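Local coordinates for protein Rubredoxin\:oxygen oxidoreductase (Desulfovibrio gigas, PDB 1E5D) that catalyses the four-electron reduction of molecular oxygen to two water molecules, using a diiron centre and flavin mononucleotide as cofactors, at residues 96-108 with 119-131. Numbering follows the deposited sequence.
Sequences QPEKIFTSSLGQK and WPVQVVKHGETLS
One face of the F101 ring is covered by L130, whose CD2 stands 3.8 Å from the ring centroid in a CH-pi contact, 19° off the normal. V124 CG1 and Q122 OE1 come to the same ring obliquely, Q122 lying alongside F101 with its amide plane turned 74° from the ring, while Y74 meets it edge-to-face. The W119 ring stacks on Y116, and I100 CD1 comes to it obliquely, 4.1 Å from W119 CE3. This is the last beta-alpha-beta unit of the first sheet in the metallo-beta-lactamase fold: strand 99-103, helix 104-114, then strand 121-124 at the sheet's outer margin, parallel to the first. L130 reaches F101 from the second sheet, so the ring is buried between the two sheets, where strands 121-124 and 129-131 are outermost. On the other side of the strands, beneath the helix, T102 CG2 touches V121 CG1, and V123 fits its CG1 against S104 and its CG2 against Q107 CB. Backbone bonds join I100 N to P120 O (2.9 Å), Q122 N to I100 O (2.9 Å) and V124 N to T102 O (3.0 Å); T102 N to Q122 O is weak. S103 is the N-cap: its OG, between backbone N and carbonyl carbon (chi1 74°), bonds D149 O and accepts from G106 N at 2.6 Å.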
ATOM      1  N   GLN A  96      40.859  11.808  10.757  1.00 35.03           N
ATOM      2  CA  GLN A  96      41.877  12.181   9.778  1.00 35.60           C
ATOM      3  C   GLN A  96      42.610  10.912   9.357  1.00 34.10           C
ATOM      4  O   GLN A  96      43.811  10.744   9.543  1.00 42.70           O
ATOM      5  CB  GLN A  96      42.842  13.215  10.338  1.00 43.20           C
ATOM      6  CG  GLN A  96      42.228  14.387  11.076  1.00 54.22           C
ATOM      7  CD  GLN A  96      43.011  14.832  12.297  1.00 59.93           C
ATOM      8  OE1 GLN A  96      43.945  15.636  12.209  1.00 43.99           O
ATOM      9  NE2 GLN A  96      42.632  14.317  13.465  1.00 61.71           N
ATOM     10  N   PRO A  97      41.865   9.964   8.806  1.00 34.68           N
ATOM     11  CA  PRO A  97      42.451   8.642   8.574  1.00 26.79           C
ATOM     12  C   PRO A  97      43.489   8.684   7.468  1.00 26.99           C
ATOM     13  O   PRO A  97      43.414   9.471   6.527  1.00 31.92           O
ATOM     14  CB  PRO A  97      41.251   7.805   8.130  1.00 21.97           C
ATOM     15  CG  PRO A  97      40.319   8.804   7.524  1.00 23.65           C
ATOM     16  CD  PRO A  97      40.467  10.054   8.356  1.00 30.56           C
ATOM     17  N   GLU A  98      44.475   7.804   7.574  1.00 30.50           N
ATOM     18  CA  GLU A  98      45.484   7.721   6.518  1.00 29.71           C
ATOM     19  C   GLU A  98      44.873   7.068   5.290  1.00 31.89           C
ATOM     20  O   GLU A  98      45.127   7.412   4.141  1.00 40.35           O
ATOM     21  CB  GLU A  98      46.684   6.953   7.047  1.00 33.54           C
ATOM     22  CG  GLU A  98      47.474   6.183   6.005  1.00 43.90           C
ATOM     23  CD  GLU A  98      48.735   5.596   6.613  1.00 52.01           C
ATOM     24  OE1 GLU A  98      48.812   5.526   7.859  1.00 46.62           O
ATOM     25  OE2 GLU A  98      49.632   5.213   5.839  1.00 77.98           O
ATOM     26  N   LYS A  99      44.010   6.079   5.544  1.00 30.36           N
ATOM     27  CA  LYS A  99      43.436   5.398   4.389  1.00 31.03           C
ATOM     28  C   LYS A  99      42.013   4.927   4.636  1.00 27.81           C
ATOM     29  O   LYS A  99      41.606   4.460   5.692  1.00 34.52           O
ATOM     30  CB  LYS A  99      44.323   4.210   3.996  1.00 38.94           C
ATOM     31  CG  LYS A  99      45.286   4.522   2.864  1.00 40.57           C
ATOM     32  CD  LYS A  99      46.583   3.746   3.007  1.00 50.30           C
ATOM     33  CE  LYS A  99      47.219   3.511   1.643  1.00 62.54           C
ATOM     34  NZ  LYS A  99      46.577   4.357   0.595  1.00 82.46           N
ATOM     35  N   ILE A 100      41.237   5.069   3.566  1.00 25.66           N
ATOM     36  CA  ILE A 100      39.877   4.573   3.552  1.00 20.82           C
ATOM     37  C   ILE A 100      39.821   3.370   2.620  1.00 18.19           C
ATOM     38  O   ILE A 100      40.049   3.555   1.421  1.00 23.39           O
ATOM     39  CB  ILE A 100      38.870   5.624   3.065  1.00 21.96           C
ATOM     40  CG1 ILE A 100      38.806   6.881   3.933  1.00 21.77           C
ATOM     41  CG2 ILE A 100      37.489   4.993   2.927  1.00 19.64           C
ATOM     42  CD1 ILE A 100      38.004   8.013   3.330  1.00 38.43           C
ATOM     43  N   PHE A 101      39.541   2.203   3.179  1.00 19.68           N
ATOM     44  CA  PHE A 101      39.436   1.004   2.357  1.00 27.74           C
ATOM     45  C   PHE A 101      37.992   0.674   1.990  1.00 28.53           C
ATOM     46  O   PHE A 101      37.140   0.590   2.872  1.00 38.88           O
ATOM     47  CB  PHE A 101      40.074  -0.190   3.077  1.00 30.29           C
ATOM     48  CG  PHE A 101      41.573   0.013   3.263  1.00 29.41           C
ATOM     49  CD1 PHE A 101      42.446  -0.277   2.233  1.00 26.55           C
ATOM     50  CD2 PHE A 101      42.067   0.497   4.461  1.00 29.06           C
ATOM     51  CE1 PHE A 101      43.801  -0.089   2.397  1.00 19.83           C
ATOM     52  CE2 PHE A 101      43.422   0.677   4.636  1.00 26.89           C
ATOM     53  CZ  PHE A 101      44.281   0.380   3.600  1.00 21.41           C
ATOM     54  N   THR A 102      37.756   0.487   0.696  1.00 21.48           N
ATOM     55  CA  THR A 102      36.450   0.106   0.189  1.00 23.69           C
ATOM     56  C   THR A 102      36.588  -0.773  -1.049  1.00 26.30           C
ATOM     57  O   THR A 102      37.628  -0.851  -1.701  1.00 23.09           O
ATOM     58  CB  THR A 102      35.582   1.337  -0.142  1.00 19.69           C
ATOM     59  OG1 THR A 102      34.227   0.910  -0.323  1.00 17.79           O
ATOM     60  CG2 THR A 102      36.017   1.977  -1.448  1.00 13.11           C
ATOM     61  N   SER A 103      35.500  -1.474  -1.378  1.00 22.15           N
ATOM     62  CA  SER A 103      35.552  -2.313  -2.571  1.00 19.09           C
ATOM     63  C   SER A 103      35.592  -1.427  -3.808  1.00 21.52           C
ATOM     64  O   SER A 103      35.346  -0.220  -3.783  1.00 21.61           O
ATOM     65  CB  SER A 103      34.356  -3.255  -2.636  1.00 17.83           C
ATOM     66  OG  SER A 103      33.176  -2.549  -2.991  1.00 19.05           O
ATOM     67  N   SER A 104      35.910  -2.051  -4.942  1.00 23.80           N
ATOM     68  CA  SER A 104      35.952  -1.248  -6.166  1.00 27.68           C
ATOM     69  C   SER A 104      34.562  -0.707  -6.462  1.00 27.19           C
ATOM     70  O   SER A 104      34.369   0.469  -6.765  1.00 30.83           O
ATOM     71  CB  SER A 104      36.495  -2.091  -7.314  1.00 27.14           C
ATOM     72  OG  SER A 104      35.586  -2.110  -8.398  1.00 45.78           O
ATOM     73  N   LEU A 105      33.558  -1.577  -6.361  1.00 28.18           N
ATOM     74  CA  LEU A 105      32.186  -1.088  -6.566  1.00 28.35           C
ATOM     75  C   LEU A 105      31.817  -0.152  -5.424  1.00 25.18           C
ATOM     76  O   LEU A 105      31.095   0.824  -5.611  1.00 26.19           O
ATOM     77  CB  LEU A 105      31.202  -2.244  -6.724  1.00 22.46           C
ATOM     78  CG  LEU A 105      31.283  -2.918  -8.106  1.00 25.35           C
ATOM     79  CD1 LEU A 105      30.457  -4.186  -8.162  1.00 19.43           C
ATOM     80  CD2 LEU A 105      30.842  -1.934  -9.179  1.00 26.06           C
ATOM     81  N   GLY A 106      32.356  -0.421  -4.235  1.00 17.96           N
ATOM     82  CA  GLY A 106      32.208   0.534  -3.149  1.00 24.40           C
ATOM     83  C   GLY A 106      32.750   1.910  -3.460  1.00 25.37           C
ATOM     84  O   GLY A 106      32.189   2.951  -3.106  1.00 27.60           O
ATOM     85  N   GLN A 107      33.897   2.004  -4.143  1.00 24.89           N
ATOM     86  CA  GLN A 107      34.399   3.379  -4.321  1.00 29.01           C
ATOM     87  C   GLN A 107      33.484   4.109  -5.299  1.00 22.47           C
ATOM     88  O   GLN A 107      33.284   5.322  -5.253  1.00 13.80           O
ATOM     89  CB  GLN A 107      35.855   3.351  -4.755  1.00 31.48           C
ATOM     90  CG  GLN A 107      36.105   3.756  -6.198  1.00 39.32           C
ATOM     91  CD  GLN A 107      36.412   5.240  -6.309  1.00 44.18           C
ATOM     92  OE1 GLN A 107      37.258   5.762  -5.583  1.00 77.30           O
ATOM     93  NE2 GLN A 107      35.708   5.901  -7.219  1.00 35.54           N
ATOM     94  N   LYS A 108      32.912   3.305  -6.193  1.00 20.87           N
ATOM     95  CA  LYS A 108      31.951   3.830  -7.153  1.00 28.59           C
ATOM     96  C   LYS A 108      30.777   4.464  -6.412  1.00 27.83           C
ATOM     97  O   LYS A 108      30.458   5.642  -6.559  1.00 26.39           O
ATOM     98  CB  LYS A 108      31.465   2.716  -8.075  1.00 35.36           C
ATOM     99  CG  LYS A 108      31.647   2.944  -9.561  1.00 45.32           C
ATOM    100  CD  LYS A 108      33.064   2.674 -10.029  1.00 56.29           C
ATOM    101  CE  LYS A 108      33.514   3.713 -11.044  1.00 69.73           C
ATOM    102  NZ  LYS A 108      34.563   4.627 -10.510  1.00 75.36           N
ATOM    103  N   TRP A 119      39.630  12.492  -0.773  1.00 41.70           N
ATOM    104  CA  TRP A 119      39.623  11.440   0.234  1.00 36.29           C
ATOM    105  C   TRP A 119      40.647  10.365  -0.104  1.00 28.92           C
ATOM    106  O   TRP A 119      40.732   9.962  -1.268  1.00 42.24           O
ATOM    107  CB  TRP A 119      38.242  10.793   0.349  1.00 38.68           C
ATOM    108  CG  TRP A 119      37.190  11.609   1.022  1.00 39.27           C
ATOM    109  CD1 TRP A 119      37.278  12.890   1.474  1.00 35.78           C
ATOM    110  CD2 TRP A 119      35.857  11.177   1.326  1.00 39.45           C
ATOM    111  NE1 TRP A 119      36.090  13.287   2.039  1.00 32.14           N
ATOM    112  CE2 TRP A 119      35.201  12.252   1.959  1.00 37.53           C
ATOM    113  CE3 TRP A 119      35.159   9.983   1.121  1.00 36.96           C
ATOM    114  CZ2 TRP A 119      33.877  12.167   2.391  1.00 38.84           C
ATOM    115  CZ3 TRP A 119      33.848   9.908   1.550  1.00 36.73           C
ATOM    116  CH2 TRP A 119      33.213  10.987   2.178  1.00 36.60           C
ATOM    117  N   PRO A 120      41.404   9.894   0.872  1.00 23.43           N
ATOM    118  CA  PRO A 120      42.397   8.849   0.590  1.00 26.51           C
ATOM    119  C   PRO A 120      41.723   7.497   0.398  1.00 29.34           C
ATOM    120  O   PRO A 120      41.975   6.547   1.139  1.00 33.74           O
ATOM    121  CB  PRO A 120      43.250   8.815   1.854  1.00 21.88           C
ATOM    122  CG  PRO A 120      42.335   9.292   2.929  1.00 23.52           C
ATOM    123  CD  PRO A 120      41.404  10.279   2.286  1.00 24.85           C
ATOM    124  N   VAL A 121      40.859   7.416  -0.610  1.00 27.84           N
ATOM    125  CA  VAL A 121      40.195   6.159  -0.924  1.00 29.59           C
ATOM    126  C   VAL A 121      41.168   5.208  -1.612  1.00 29.57           C
ATOM    127  O   VAL A 121      41.914   5.586  -2.509  1.00 47.38           O
ATOM    128  CB  VAL A 121      38.963   6.388  -1.815  1.00 28.24           C
ATOM    129  CG1 VAL A 121      38.307   5.073  -2.195  1.00 22.57           C
ATOM    130  CG2 VAL A 121      37.975   7.302  -1.105  1.00 25.47           C
ATOM    131  N   GLN A 122      41.161   3.958  -1.179  1.00 26.10           N
ATOM    132  CA  GLN A 122      41.998   2.937  -1.783  1.00 22.10           C
ATOM    133  C   GLN A 122      41.163   1.672  -1.950  1.00 20.96           C
ATOM    134  O   GLN A 122      40.664   1.121  -0.977  1.00 32.54           O
ATOM    135  CB  GLN A 122      43.240   2.643  -0.944  1.00 32.85           C
ATOM    136  CG  GLN A 122      44.452   2.240  -1.768  1.00 44.68           C
ATOM    137  CD  GLN A 122      45.132   0.970  -1.306  1.00 53.72           C
ATOM    138  OE1 GLN A 122      46.039   1.000  -0.474  1.00 52.65           O
ATOM    139  NE2 GLN A 122      44.705  -0.169  -1.843  1.00 73.20           N
ATOM    140  N   VAL A 123      41.010   1.247  -3.191  1.00 25.84           N
ATOM    141  CA  VAL A 123      40.222   0.082  -3.548  1.00 25.58           C
ATOM    142  C   VAL A 123      40.924  -1.220  -3.192  1.00 31.32           C
ATOM    143  O   VAL A 123      42.073  -1.423  -3.588  1.00 50.98           O
ATOM    144  CB  VAL A 123      39.933   0.090  -5.067  1.00 24.61           C
ATOM    145  CG1 VAL A 123      39.368  -1.244  -5.530  1.00 19.70           C
ATOM    146  CG2 VAL A 123      39.002   1.249  -5.381  1.00 31.84           C
ATOM    147  N   VAL A 124      40.237  -2.092  -2.467  1.00 32.10           N
ATOM    148  CA  VAL A 124      40.764  -3.431  -2.215  1.00 29.00           C
ATOM    149  C   VAL A 124      40.058  -4.430  -3.129  1.00 29.45           C
ATOM    150  O   VAL A 124      38.950  -4.178  -3.584  1.00 30.06           O
ATOM    151  CB  VAL A 124      40.623  -3.857  -0.748  1.00 29.37           C
ATOM    152  CG1 VAL A 124      41.560  -3.022   0.110  1.00 22.11           C
ATOM    153  CG2 VAL A 124      39.191  -3.714  -0.259  1.00 22.66           C
ATOM    154  N   LYS A 125      40.721  -5.534  -3.411  1.00 33.29           N
ATOM    155  CA  LYS A 125      40.324  -6.535  -4.384  1.00 33.51           C
ATOM    156  C   LYS A 125      39.915  -7.827  -3.689  1.00 30.15           C
ATOM    157  O   LYS A 125      40.326  -8.093  -2.555  1.00 27.05           O
ATOM    158  CB  LYS A 125      41.480  -6.789  -5.346  1.00 45.95           C
ATOM    159  CG  LYS A 125      41.174  -6.709  -6.825  1.00 57.09           C
ATOM    160  CD  LYS A 125      42.461  -6.548  -7.626  1.00 70.67           C
ATOM    161  CE  LYS A 125      43.035  -7.891  -8.051  1.00 79.54           C
ATOM    162  NZ  LYS A 125      43.043  -8.052  -9.533  1.00 87.98           N
ATOM    163  N   HIS A 126      39.086  -8.628  -4.358  1.00 33.01           N
ATOM    164  CA  HIS A 126      38.619  -9.859  -3.716  1.00 30.77           C
ATOM    165  C   HIS A 126      39.813 -10.723  -3.339  1.00 28.95           C
ATOM    166  O   HIS A 126      40.641 -11.072  -4.181  1.00 35.44           O
ATOM    167  CB  HIS A 126      37.644 -10.603  -4.630  1.00 30.09           C
ATOM    168  CG  HIS A 126      37.196 -11.928  -4.086  1.00 41.53           C
ATOM    169  ND1 HIS A 126      36.310 -12.054  -3.036  1.00 43.25           N
ATOM    170  CD2 HIS A 126      37.516 -13.194  -4.444  1.00 43.62           C
ATOM    171  CE1 HIS A 126      36.107 -13.335  -2.778  1.00 44.27           C
ATOM    172  NE2 HIS A 126      36.830 -14.054  -3.620  1.00 44.53           N
ATOM    173  N   GLY A 127      39.935 -11.073  -2.062  1.00 28.64           N
ATOM    174  CA  GLY A 127      41.028 -11.935  -1.641  1.00 27.12           C
ATOM    175  C   GLY A 127      42.247 -11.158  -1.196  1.00 31.25           C
ATOM    176  O   GLY A 127      43.178 -11.696  -0.592  1.00 46.67           O
ATOM    177  N   GLU A 128      42.281  -9.855  -1.473  1.00 25.25           N
ATOM    178  CA  GLU A 128      43.450  -9.076  -1.046  1.00 22.92           C
ATOM    179  C   GLU A 128      43.563  -9.096   0.472  1.00 24.55           C
ATOM    180  O   GLU A 128      42.565  -9.177   1.187  1.00 33.81           O
ATOM    181  CB  GLU A 128      43.360  -7.658  -1.575  1.00 20.88           C
ATOM    182  CG  GLU A 128      44.417  -6.657  -1.153  1.00 21.75           C
ATOM    183  CD  GLU A 128      44.360  -5.423  -2.052  1.00 28.74           C
ATOM    184  OE1 GLU A 128      43.932  -5.572  -3.221  1.00 34.98           O
ATOM    185  OE2 GLU A 128      44.719  -4.306  -1.624  1.00 47.39           O
ATOM    186  N   THR A 129      44.806  -9.027   0.940  1.00 26.16           N
ATOM    187  CA  THR A 129      45.070  -8.903   2.362  1.00 30.20           C
ATOM    188  C   THR A 129      45.708  -7.544   2.659  1.00 29.90           C
ATOM    189  O   THR A 129      46.190  -6.853   1.767  1.00 44.06           O
ATOM    190  CB  THR A 129      46.019  -9.972   2.923  1.00 34.26           C
ATOM    191  OG1 THR A 129      47.207  -9.970   2.122  1.00 48.60           O
ATOM    192  CG2 THR A 129      45.382 -11.347   2.844  1.00 21.42           C
ATOM    193  N   LEU A 130      45.670  -7.220   3.943  1.00 29.48           N
ATOM    194  CA  LEU A 130      46.165  -5.945   4.438  1.00 33.04           C
ATOM    195  C   LEU A 130      46.741  -6.138   5.833  1.00 35.80           C
ATOM    196  O   LEU A 130      46.058  -6.619   6.740  1.00 43.89           O
ATOM    197  CB  LEU A 130      45.042  -4.912   4.462  1.00 36.45           C
ATOM    198  CG  LEU A 130      45.367  -3.556   5.083  1.00 40.08           C
ATOM    199  CD1 LEU A 130      46.239  -2.746   4.139  1.00 30.99           C
ATOM    200  CD2 LEU A 130      44.097  -2.784   5.423  1.00 47.27           C
ATOM    201  N   SER A 131      48.000  -5.766   5.976  1.00 37.73           N
ATOM    202  CA  SER A 131      48.673  -5.776   7.267  1.00 38.59           C
ATOM    203  C   SER A 131      48.181  -4.609   8.113  1.00 30.27           C
ATOM    204  O   SER A 131      48.184  -3.471   7.639  1.00 34.09           O
ATOM    205  CB  SER A 131      50.190  -5.693   7.090  1.00 43.49           C
ATOM    206  OG  SER A 131      50.874  -5.773   8.330  1.00 58.48           O
TER